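PDB 6HC6: aminopeptidase YwaD from Bacillus subtilis, which removes amino acids one at a time from the N terminus of peptides, arginine, lysine and leucine among them, as a zinc-dependent aminopeptidase. Local coordinates for residues V245-H250 with I286-F291; N319-M324 with S371-F376; K88-N93 with N229-K234. All coordinates share one frame; numbering follows the deposited sequence.

The three contacts follow one another along the chain, and none nests inside or crosses another. Interaction 3 closes first and holds the longest loop: 135 residues, PA domain included, lie between strand 86-93 and strand 226-234. Interaction 1 closes a 35-residue loop that contains helix 260-277 and sets strands 244-250 and 285-291 side by side. Interaction 2 joins the end of strand 316-322 to the start of helix 373-378 across 46 residues. All three reach one mixed sheet, in which strands 86-93, 226-234, 285-291, 244-250 and 316-322 follow in that order. Interactions 1 and 2 share a zinc ion; interaction 3 lies at the sheet's edge.

Interaction 1. Residues V245-H250 with I286-F291; sequences VYVTAH and IRFIAF. With ZN (zinc ion), chain D.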
loop_
_atom_site.group_PDB
_atom_site.type_symbol
_atom_site.label_atom_id
_atom_site.label_comp_id
_atom_site.label_asym_id
_atom_site.label_seq_id
_atom_site.Cartn_x
_atom_site.Cartn_y
_atom_site.Cartn_z
ATOM N N VAL A 245 12.090 7.228 -17.134
ATOM C CA VAL A 245 11.955 7.694 -15.756
ATOM C C VAL A 245 10.525 7.405 -15.318
ATOM O O VAL A 245 9.579 7.710 -16.056
ATOM C CB VAL A 245 12.280 9.198 -15.654
ATOM C CG1 VAL A 245 11.909 9.777 -14.274
ATOM C CG2 VAL A 245 13.745 9.451 -16.002
ATOM N N TYR A 246 10.363 6.764 -14.162
ATOM C CA TYR A 246 9.054 6.388 -13.656
ATOM C C TYR A 246 8.695 7.252 -12.451
ATOM O O TYR A 246 9.483 7.355 -11.509
ATOM C CB TYR A 246 9.031 4.907 -13.247
ATOM C CG TYR A 246 9.469 3.932 -14.329
ATOM C CD1 TYR A 246 8.534 3.298 -15.143
ATOM C CD2 TYR A 246 10.808 3.607 -14.495
ATOM C CE1 TYR A 246 8.914 2.398 -16.095
ATOM C CE2 TYR A 246 11.200 2.694 -15.448
ATOM C CZ TYR A 246 10.246 2.097 -16.250
ATOM O OH TYR A 246 10.610 1.196 -17.215
ATOM N N VAL A 247 7.514 7.866 -12.477
ATOM C CA VAL A 247 6.980 8.609 -11.334
ATOM C C VAL A 247 5.682 7.920 -10.945
ATOM O O VAL A 247 4.758 7.834 -11.768
ATOM C CB VAL A 247 6.739 10.093 -11.659
ATOM C CG1 VAL A 247 6.291 10.837 -10.389
ATOM C CG2 VAL A 247 7.995 10.720 -12.231
ATOM N N THR A 248 5.630 7.373 -9.725
ATOM C CA THR A 248 4.618 6.367 -9.428
ATOM C C THR A 248 4.018 6.566 -8.041
ATOM O O THR A 248 4.629 7.143 -7.134
ATOM C CB THR A 248 5.169 4.937 -9.553
ATOM O OG1 THR A 248 6.133 4.687 -8.524
ATOM C CG2 THR A 248 5.823 4.698 -10.930
ATOM N N ALA A 249 2.801 6.054 -7.893
ATOM C CA ALA A 249 2.065 6.143 -6.634
ATOM C C ALA A 249 0.912 5.151 -6.689
ATOM O O ALA A 249 0.292 5.008 -7.737
ATOM C CB ALA A 249 1.522 7.562 -6.434
ATOM N N HIS A 250 0.622 4.480 -5.580
ATOM C CA HIS A 250 -0.515 3.564 -5.571
ATOM C C HIS A 250 -1.789 4.303 -5.190
ATOM O O HIS A 250 -1.775 5.204 -4.352
ATOM C CB HIS A 250 -0.262 2.363 -4.651
ATOM C CG HIS A 250 -0.348 2.643 -3.173
ATOM N ND1 HIS A 250 -1.515 2.490 -2.453
ATOM C CD2 HIS A 250 0.612 2.936 -2.262
ATOM C CE1 HIS A 250 -1.293 2.753 -1.177
ATOM N NE2 HIS A 250 0.001 2.993 -1.023
ATOM N N ILE A 286 9.050 9.740 -19.811
ATOM C CA ILE A 286 8.573 9.808 -18.435
ATOM C C ILE A 286 7.238 9.084 -18.349
ATOM O O ILE A 286 6.280 9.431 -19.049
ATOM C CB ILE A 286 8.450 11.253 -17.939
ATOM C CG1 ILE A 286 9.747 12.009 -18.213
ATOM C CG2 ILE A 286 8.149 11.244 -16.453
ATOM C CD1 ILE A 286 9.650 13.495 -17.921
ATOM N N ARG A 287 7.178 8.072 -17.497
ATOM C CA ARG A 287 5.965 7.294 -17.295
ATOM C C ARG A 287 5.413 7.627 -15.918
ATOM O O ARG A 287 6.051 7.343 -14.896
ATOM C CB ARG A 287 6.255 5.804 -17.435
ATOM C CG ARG A 287 6.899 5.472 -18.764
ATOM C CD ARG A 287 6.963 3.982 -18.986
ATOM N NE ARG A 287 7.562 3.679 -20.285
ATOM C CZ ARG A 287 7.885 2.458 -20.695
ATOM N NH1 ARG A 287 7.668 1.412 -19.906
ATOM N NH2 ARG A 287 8.424 2.280 -21.892
ATOM N N PHE A 288 4.237 8.243 -15.890
ATOM C CA PHE A 288 3.533 8.487 -14.637
ATOM C C PHE A 288 2.573 7.334 -14.411
ATOM O O PHE A 288 1.736 7.035 -15.271
ATOM C CB PHE A 288 2.781 9.812 -14.671
ATOM C CG PHE A 288 3.657 10.993 -14.924
ATOM C CD1 PHE A 288 3.924 11.408 -16.221
ATOM C CD2 PHE A 288 4.244 11.675 -13.869
ATOM C CE1 PHE A 288 4.739 12.504 -16.468
ATOM C CE2 PHE A 288 5.071 12.771 -14.115
ATOM C CZ PHE A 288 5.310 13.184 -15.415
ATOM N N ILE A 289 2.704 6.653 -13.283
ATOM C CA ILE A 289 1.908 5.453 -13.083
ATOM C C ILE A 289 1.166 5.544 -11.765
ATOM O O ILE A 289 1.770 5.817 -10.718
ATOM C CB ILE A 289 2.759 4.177 -13.117
ATOM C CG1 ILE A 289 3.690 4.219 -14.324
ATOM C CG2 ILE A 289 1.822 2.987 -13.134
ATOM C CD1 ILE A 289 4.443 2.939 -14.546
ATOM N N ALA A 290 -0.134 5.283 -11.822
ATOM C CA ALA A 290 -0.955 5.015 -10.653
ATOM C C ALA A 290 -1.115 3.498 -10.549
ATOM O O ALA A 290 -1.742 2.874 -11.415
ATOM C CB ALA A 290 -2.306 5.726 -10.772
ATOM N N PHE A 291 -0.529 2.903 -9.502
ATOM C CA PHE A 291 -0.530 1.458 -9.326
ATOM C C PHE A 291 -1.758 1.017 -8.549
ATOM O O PHE A 291 -2.049 1.568 -7.492
ATOM C CB PHE A 291 0.715 0.998 -8.568
ATOM C CG PHE A 291 1.971 1.016 -9.389
ATOM C CD1 PHE A 291 2.057 0.300 -10.574
ATOM C CD2 PHE A 291 3.074 1.729 -8.952
ATOM C CE1 PHE A 291 3.225 0.333 -11.334
ATOM C CE2 PHE A 291 4.239 1.749 -9.694
ATOM C CZ PHE A 291 4.312 1.051 -10.886
HETATM ZN ZN ZN D . 1.070 3.315 0.828
HETATM O O HOH W 1 2.226 3.002 2.428
HETATM O O HOH W 2 0.545 1.394 1.379
#
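Tyr246 and Arg287 both carry CG anti to the carbonyl carbon (chi1 -54° and -55°), and their side chains run side by side from adjacent strands. The Arg287 chain stays extended from CG to NE. Its CD meets Tyr246 CE1 at 3.8 Å, while the guanidinium stands nearly perpendicular to the ring, 84° between the planes. Ile289 CD1 reaches the edge of the same ring, 4.1 Å from Tyr246 CD1. The polar ends are held from outside: Tyr246 OH bonds to Ser316, and Arg287 forms salt bridges with Glu285 and Glu312. An alanine in place of Tyr246 would probably leave Ser316 without this partner and open a gap beside Arg287 CD and Ile289 CD1. Further along this face, Thr248 CB packs closely against Phe291 CE2, at 3.3 Å. Thr248 OG1 turns to Asn319 and Asn321 on the next strand. On the other face Val247 CB touches Phe288 CD2 at 3.7 Å, and helix 260-277 covers both residues. The helix connects the two strands, so this is a beta-alpha-beta crossover with the strands paired in parallel. Five backbone bonds join them. They alternate in direction, from Arg287 N to Val245 O (2.8 Å) through to Phe291 N to Ala249 O (2.9 Å). At the end of strand 245-250, the imidazole of His250 leads away from strand 286-291 and binds zinc through NE2 at 2.2 Å. Asp262, Asp323 and two waters are further ligands of this ion. His250 ND1 is bonded to Asp252. With both ring nitrogens engaged, the imidazole is likely to be fixed in its rotation.

Interaction 2. Residues N319-M324 with S371-F376; sequences NFNLDM and SDHVPF. With ZN (zinc ion), chain D.
The Phe376 ring has the amide of Asn319 stacked over one face and Asp372 O in plane at its edge. Asn319 CG lies 3.6 Å above the ring, offset toward the rim, with the two planes 23° apart. Asn319 CB adds a CH-pi contact over the same face. The amide ND2 bonds to Thr248, but the buried OD1 has no polar partner in the model. The His373 ring carries Val374 CG2 on one face and Ser371 CB in plane at its edge; NE2 bonds to Gly368 O. Strand 316-322 is a parallel neighbour of strand 244-250. As in the alpha/beta zinc exopeptidase fold of the M28 family, the metal site sits beyond the carboxyl ends of these central strands, where Asp323 follows one and His250 closes the other. Asp323 CG is anti to the backbone N (chi1 -170°), and both oxygens reach the ion, OD1 at 2.1 Å and OD2 at 2.2 Å. Ser371 is second shell: its OG donates to the anti lone pair of Asp323 OD2 at 2.7 Å. Asn321 ND2 gives a weak bond to Ser371 OG at 2.9 Å and is also hydrogen-bonded to Asn385 OD1. Water 3 donates to Asn321 OD1 at 2.8 Å and to Asp372 OD1 at 2.7 Å, bridging strand and turn. Asp372 OD2 is held by Ser301, and Asn321 OD1 also bonds to Thr248.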
loop_
_atom_site.group_PDB
_atom_site.type_symbol
_atom_site.label_atom_id
_atom_site.label_comp_id
_atom_site.label_asym_id
_atom_site.label_seq_id
_atom_site.Cartn_x
_atom_site.Cartn_y
_atom_site.Cartn_z
ATOM N N ASN A 319 13.130 5.327 -10.727
ATOM C CA ASN A 319 11.740 5.327 -10.277
ATOM C C ASN A 319 11.632 6.202 -9.034
ATOM O O ASN A 319 12.279 5.922 -8.021
ATOM C CB ASN A 319 11.259 3.899 -9.960
ATOM C CG ASN A 319 10.003 3.882 -9.105
ATOM O OD1 ASN A 319 9.957 3.232 -8.061
ATOM N ND2 ASN A 319 8.980 4.609 -9.544
ATOM N N PHE A 320 10.827 7.263 -9.112
ATOM C CA PHE A 320 10.461 8.076 -7.951
ATOM C C PHE A 320 9.070 7.639 -7.511
ATOM O O PHE A 320 8.089 7.921 -8.208
ATOM C CB PHE A 320 10.423 9.566 -8.298
ATOM C CG PHE A 320 11.726 10.139 -8.724
ATOM C CD1 PHE A 320 12.194 9.945 -10.013
ATOM C CD2 PHE A 320 12.477 10.913 -7.837
ATOM C CE1 PHE A 320 13.405 10.495 -10.423
ATOM C CE2 PHE A 320 13.685 11.470 -8.245
ATOM C CZ PHE A 320 14.147 11.253 -9.526
ATOM N N ASN A 321 8.973 6.955 -6.372
ATOM C CA ASN A 321 7.684 6.483 -5.881
ATOM C C ASN A 321 7.228 7.379 -4.734
ATOM O O ASN A 321 8.009 7.679 -3.829
ATOM C CB ASN A 321 7.763 5.022 -5.423
ATOM C CG ASN A 321 6.398 4.464 -5.023
ATOM O OD1 ASN A 321 5.535 4.242 -5.870
ATOM N ND2 ASN A 321 6.202 4.245 -3.739
ATOM N N LEU A 322 5.965 7.813 -4.784
ATOM C CA LEU A 322 5.381 8.715 -3.792
ATOM C C LEU A 322 4.322 7.967 -2.991
ATOM O O LEU A 322 3.310 7.547 -3.552
ATOM C CB LEU A 322 4.753 9.922 -4.486
ATOM C CG LEU A 322 5.696 10.540 -5.526
ATOM C CD1 LEU A 322 4.992 11.584 -6.366
ATOM C CD2 LEU A 322 6.868 11.144 -4.799
ATOM N N ASP A 323 4.534 7.815 -1.684
ATOM C CA ASP A 323 3.581 7.061 -0.864
ATOM C C ASP A 323 3.589 7.668 0.532
ATOM O O ASP A 323 4.536 7.448 1.289
ATOM C CB ASP A 323 3.942 5.567 -0.838
ATOM C CG ASP A 323 2.865 4.682 -0.206
ATOM O OD1 ASP A 323 1.897 5.193 0.359
ATOM O OD2 ASP A 323 2.981 3.431 -0.277
ATOM N N MET A 324 2.548 8.414 0.837
ATOM C CA MET A 324 2.323 9.078 2.117
ATOM C C MET A 324 3.111 10.374 2.209
ATOM O O MET A 324 4.004 10.481 2.964
ATOM C CB MET A 324 2.559 8.129 3.294
ATOM C CG MET A 324 1.468 7.108 3.454
ATOM S SD MET A 324 1.700 5.793 4.647
ATOM C CE MET A 324 1.776 6.740 6.153
ATOM N N SER A 371 6.602 -0.611 -0.526
ATOM C CA SER A 371 5.831 0.207 -1.455
ATOM C C SER A 371 6.311 -0.108 -2.859
ATOM O O SER A 371 7.156 -0.981 -3.062
ATOM C CB SER A 371 5.940 1.706 -1.149
ATOM O OG SER A 371 4.919 2.395 -1.871
ATOM N N ASP A 372 5.772 0.614 -3.833
ATOM C CA ASP A 372 5.901 0.199 -5.220
ATOM C C ASP A 372 7.282 0.444 -5.813
ATOM O O ASP A 372 7.527 0.030 -6.946
ATOM C CB ASP A 372 4.827 0.901 -6.050
ATOM C CG ASP A 372 3.437 0.417 -5.697
ATOM O OD1 ASP A 372 2.602 1.272 -5.365
ATOM O OD2 ASP A 372 3.177 -0.815 -5.757
ATOM N N HIS A 373 8.197 1.077 -5.082
ATOM C CA HIS A 373 9.571 1.132 -5.561
ATOM C C HIS A 373 10.243 -0.231 -5.508
ATOM O O HIS A 373 11.275 -0.423 -6.154
ATOM C CB HIS A 373 10.381 2.123 -4.726
ATOM C CG HIS A 373 10.486 1.747 -3.281
ATOM N ND1 HIS A 373 9.381 1.565 -2.473
ATOM C CD2 HIS A 373 11.566 1.529 -2.493
ATOM C CE1 HIS A 373 9.778 1.248 -1.254
ATOM N NE2 HIS A 373 11.100 1.214 -1.241
ATOM N N VAL A 374 9.688 -1.178 -4.760
ATOM C CA VAL A 374 10.415 -2.413 -4.478
ATOM C C VAL A 374 10.532 -3.259 -5.741
ATOM O O VAL A 374 11.625 -3.761 -6.018
ATOM C CB VAL A 374 9.766 -3.200 -3.325
ATOM C CG1 VAL A 374 10.380 -4.595 -3.212
ATOM C CG2 VAL A 374 9.936 -2.442 -2.009
ATOM N N PRO A 375 9.469 -3.476 -6.530
ATOM C CA PRO A 375 9.661 -4.255 -7.769
ATOM C C PRO A 375 10.659 -3.625 -8.726
ATOM O O PRO A 375 11.367 -4.351 -9.442
ATOM C CB PRO A 375 8.247 -4.302 -8.369
ATOM C CG PRO A 375 7.360 -4.214 -7.192
ATOM C CD PRO A 375 8.042 -3.259 -6.253
ATOM N N PHE A 376 10.732 -2.294 -8.773
ATOM C CA PHE A 376 11.748 -1.649 -9.601
ATOM C C PHE A 376 13.139 -1.989 -9.096
ATOM O O PHE A 376 14.024 -2.357 -9.876
ATOM C CB PHE A 376 11.529 -0.136 -9.617
ATOM C CG PHE A 376 10.353 0.285 -10.440
ATOM C CD1 PHE A 376 10.488 0.493 -11.811
ATOM C CD2 PHE A 376 9.103 0.430 -9.858
ATOM C CE1 PHE A 376 9.405 0.870 -12.580
ATOM C CE2 PHE A 376 8.004 0.800 -10.623
ATOM C CZ PHE A 376 8.160 1.031 -11.993
HETATM ZN ZN ZN D . 1.070 3.315 0.828
HETATM O O HOH W 3 3.183 3.679 -4.390
HETATM O O HOH W 1 2.226 3.002 2.428
HETATM O O HOH W 2 0.545 1.394 1.379
#

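Interaction 3. Residues K88-N93 with N229-K234; sequences KVQRFN and NIIGIK
Gln90 and Asn229 face each other as a hydrogen-bonded pair between two antiparallel strands of the mixed sheet, and they are bonded through both backbone and side chain. Gln90 N donates to Asn229 O at 2.9 Å, and Asn229 N returns a bond to Gln90 O at 2.8 Å. Lys88 and Ile231 form the next such pair. There Lys88 N meets Ile231 O and Ile231 N meets Lys88 O, both at 2.9 Å. Val89 and Ile230 lie between as the non-hydrogen-bonded pair. The side-chain bond runs from Asn229 ND2 to Gln90 OE1 at 3.0 Å. It is nearly straight, 162° at the hydrogen, and falls on a lone pair of OE1 while staying close to the Asn229 amide plane. Gln90 has CG anti to the backbone N (chi1 174°) and continues extended beyond it, side by side with Asn229. The amide planes are turned 68° from each other. Asn229 ND2 also donates to Gly300 O, and OD1 accepts from Gly292 N. The Phe92 side chain crosses that of Asn229 at about a right angle, its CE1 3.4 Å from Asn229 OD1. Ile231 CD1 packs on Gln90 CB at 4.0 Å, and Tyr304 of helix 299-306 touches both residues and Asn229. On the face of Val89 and Ile230, helix 67-82 covers Ile230. Lys88 is exposed and forms a salt bridge with Asp86. Strand 86-93 is the outermost strand on this side of the sheet, and strand 226-234 links it to strand 285-291. Gripped by Gln90, Gly300 and Gly292, the buried Asn229 amide has its polar atoms satisfied, and these bonds are likely to fix which way round it sits.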
loop_
_atom_site.group_PDB
_atom_site.type_symbol
_atom_site.label_atom_id
_atom_site.label_comp_id
_atom_site.label_asym_id
_atom_site.label_seq_id
_atom_site.Cartn_x
_atom_site.Cartn_y
_atom_site.Cartn_z
ATOM N N LYS A 88 -2.674 4.400 -20.941
ATOM C CA LYS A 88 -3.174 3.041 -21.097
ATOM C C LYS A 88 -3.613 2.524 -19.738
ATOM O O LYS A 88 -3.062 2.917 -18.706
ATOM C CB LYS A 88 -2.129 2.096 -21.704
ATOM C CG LYS A 88 -1.414 2.641 -22.950
ATOM C CD LYS A 88 -1.899 2.007 -24.244
ATOM C CE LYS A 88 -0.978 2.356 -25.421
ATOM N NZ LYS A 88 -1.142 3.774 -25.882
ATOM N N VAL A 89 -4.623 1.657 -19.748
ATOM C CA VAL A 89 -5.082 0.955 -18.557
ATOM C C VAL A 89 -4.595 -0.478 -18.671
ATOM O O VAL A 89 -4.915 -1.178 -19.643
ATOM C CB VAL A 89 -6.609 1.013 -18.398
ATOM C CG1 VAL A 89 -7.049 0.198 -17.165
ATOM C CG2 VAL A 89 -7.076 2.454 -18.268
ATOM N N GLN A 90 -3.798 -0.903 -17.703
ATOM C CA GLN A 90 -3.223 -2.240 -17.677
ATOM C C GLN A 90 -3.946 -3.050 -16.605
ATOM O O GLN A 90 -3.796 -2.776 -15.415
ATOM C CB GLN A 90 -1.723 -2.170 -17.399
ATOM C CG GLN A 90 -1.056 -3.515 -17.210
ATOM C CD GLN A 90 0.429 -3.377 -16.922
ATOM O OE1 GLN A 90 0.823 -2.883 -15.868
ATOM N NE2 GLN A 90 1.260 -3.809 -17.870
ATOM N N ARG A 91 -4.700 -4.064 -17.023
ATOM C CA ARG A 91 -5.478 -4.866 -16.082
ATOM C C ARG A 91 -4.727 -6.129 -15.663
ATOM O O ARG A 91 -3.916 -6.672 -16.414
ATOM C CB ARG A 91 -6.826 -5.238 -16.703
ATOM C CG ARG A 91 -7.594 -4.028 -17.196
ATOM C CD ARG A 91 -9.033 -4.364 -17.578
ATOM N NE ARG A 91 -9.728 -3.182 -18.083
ATOM C CZ ARG A 91 -10.300 -2.258 -17.315
ATOM N NH1 ARG A 91 -10.284 -2.381 -15.993
ATOM N NH2 ARG A 91 -10.898 -1.214 -17.871
ATOM N N PHE A 92 -4.990 -6.590 -14.439
ATOM C CA PHE A 92 -4.348 -7.807 -13.959
ATOM C C PHE A 92 -5.227 -8.471 -12.911
ATOM O O PHE A 92 -5.969 -7.801 -12.194
ATOM C CB PHE A 92 -2.958 -7.524 -13.372
ATOM C CG PHE A 92 -2.952 -6.480 -12.296
ATOM C CD1 PHE A 92 -2.854 -5.125 -12.616
ATOM C CD2 PHE A 92 -3.004 -6.848 -10.957
ATOM C CE1 PHE A 92 -2.839 -4.151 -11.613
ATOM C CE2 PHE A 92 -2.987 -5.879 -9.941
ATOM C CZ PHE A 92 -2.916 -4.535 -10.269
ATOM N N ASN A 93 -5.137 -9.797 -12.834
ATOM C CA ASN A 93 -5.911 -10.547 -11.856
ATOM C C ASN A 93 -5.305 -10.405 -10.462
ATOM O O ASN A 93 -4.088 -10.282 -10.293
ATOM C CB ASN A 93 -5.977 -12.030 -12.226
ATOM C CG ASN A 93 -6.642 -12.274 -13.565
ATOM O OD1 ASN A 93 -7.395 -11.440 -14.064
ATOM N ND2 ASN A 93 -6.381 -13.438 -14.146
ATOM N N ASN A 229 -3.561 -0.814 -13.421
ATOM C CA ASN A 229 -2.622 0.289 -13.340
ATOM C C ASN A 229 -2.995 1.291 -14.420
ATOM O O ASN A 229 -3.518 0.916 -15.476
ATOM C CB ASN A 229 -1.177 -0.180 -13.560
ATOM C CG ASN A 229 -0.757 -1.256 -12.583
ATOM O OD1 ASN A 229 -1.090 -1.192 -11.404
ATOM N ND2 ASN A 229 -0.020 -2.248 -13.065
ATOM N N ILE A 230 -2.748 2.561 -14.146
ATOM C CA ILE A 230 -3.009 3.627 -15.111
ATOM C C ILE A 230 -1.674 4.262 -15.450
ATOM O O ILE A 230 -1.003 4.815 -14.569
ATOM C CB ILE A 230 -4.003 4.663 -14.569
ATOM C CG1 ILE A 230 -5.296 3.970 -14.138
ATOM C CG2 ILE A 230 -4.319 5.707 -15.644
ATOM C CD1 ILE A 230 -5.360 3.678 -12.681
ATOM N N ILE A 231 -1.285 4.174 -16.718
ATOM C CA ILE A 231 0.036 4.575 -17.162
ATOM C C ILE A 231 -0.123 5.730 -18.133
ATOM O O ILE A 231 -0.723 5.563 -19.199
ATOM C CB ILE A 231 0.782 3.411 -17.829
ATOM C CG1 ILE A 231 0.779 2.179 -16.906
ATOM C CG2 ILE A 231 2.185 3.862 -18.211
ATOM C CD1 ILE A 231 0.798 0.865 -17.687
ATOM N N GLY A 232 0.426 6.885 -17.778
ATOM C CA GLY A 232 0.446 8.028 -18.677
ATOM C C GLY A 232 1.863 8.387 -19.062
ATOM O O GLY A 232 2.689 8.673 -18.193
ATOM N N ILE A 233 2.173 8.386 -20.357
ATOM C CA ILE A 233 3.552 8.499 -20.820
ATOM C C ILE A 233 3.746 9.826 -21.534
ATOM O O ILE A 233 2.953 10.198 -22.409
ATOM C CB ILE A 233 3.944 7.327 -21.730
ATOM C CG1 ILE A 233 3.779 6.012 -20.955
ATOM C CG2 ILE A 233 5.364 7.516 -22.229
ATOM C CD1 ILE A 233 4.177 4.774 -21.748
ATOM N N LYS A 234 4.802 10.527 -21.146
ATOM C CA LYS A 234 5.316 11.710 -21.829
ATOM C C LYS A 234 6.542 11.263 -22.616
ATOM O O LYS A 234 7.614 11.033 -22.044
ATOM C CB LYS A 234 5.659 12.785 -20.804
ATOM C CG LYS A 234 6.527 13.922 -21.316
ATOM C CD LYS A 234 6.514 15.051 -20.296
ATOM C CE LYS A 234 7.554 16.099 -20.612
ATOM N NZ LYS A 234 7.149 16.930 -21.765
#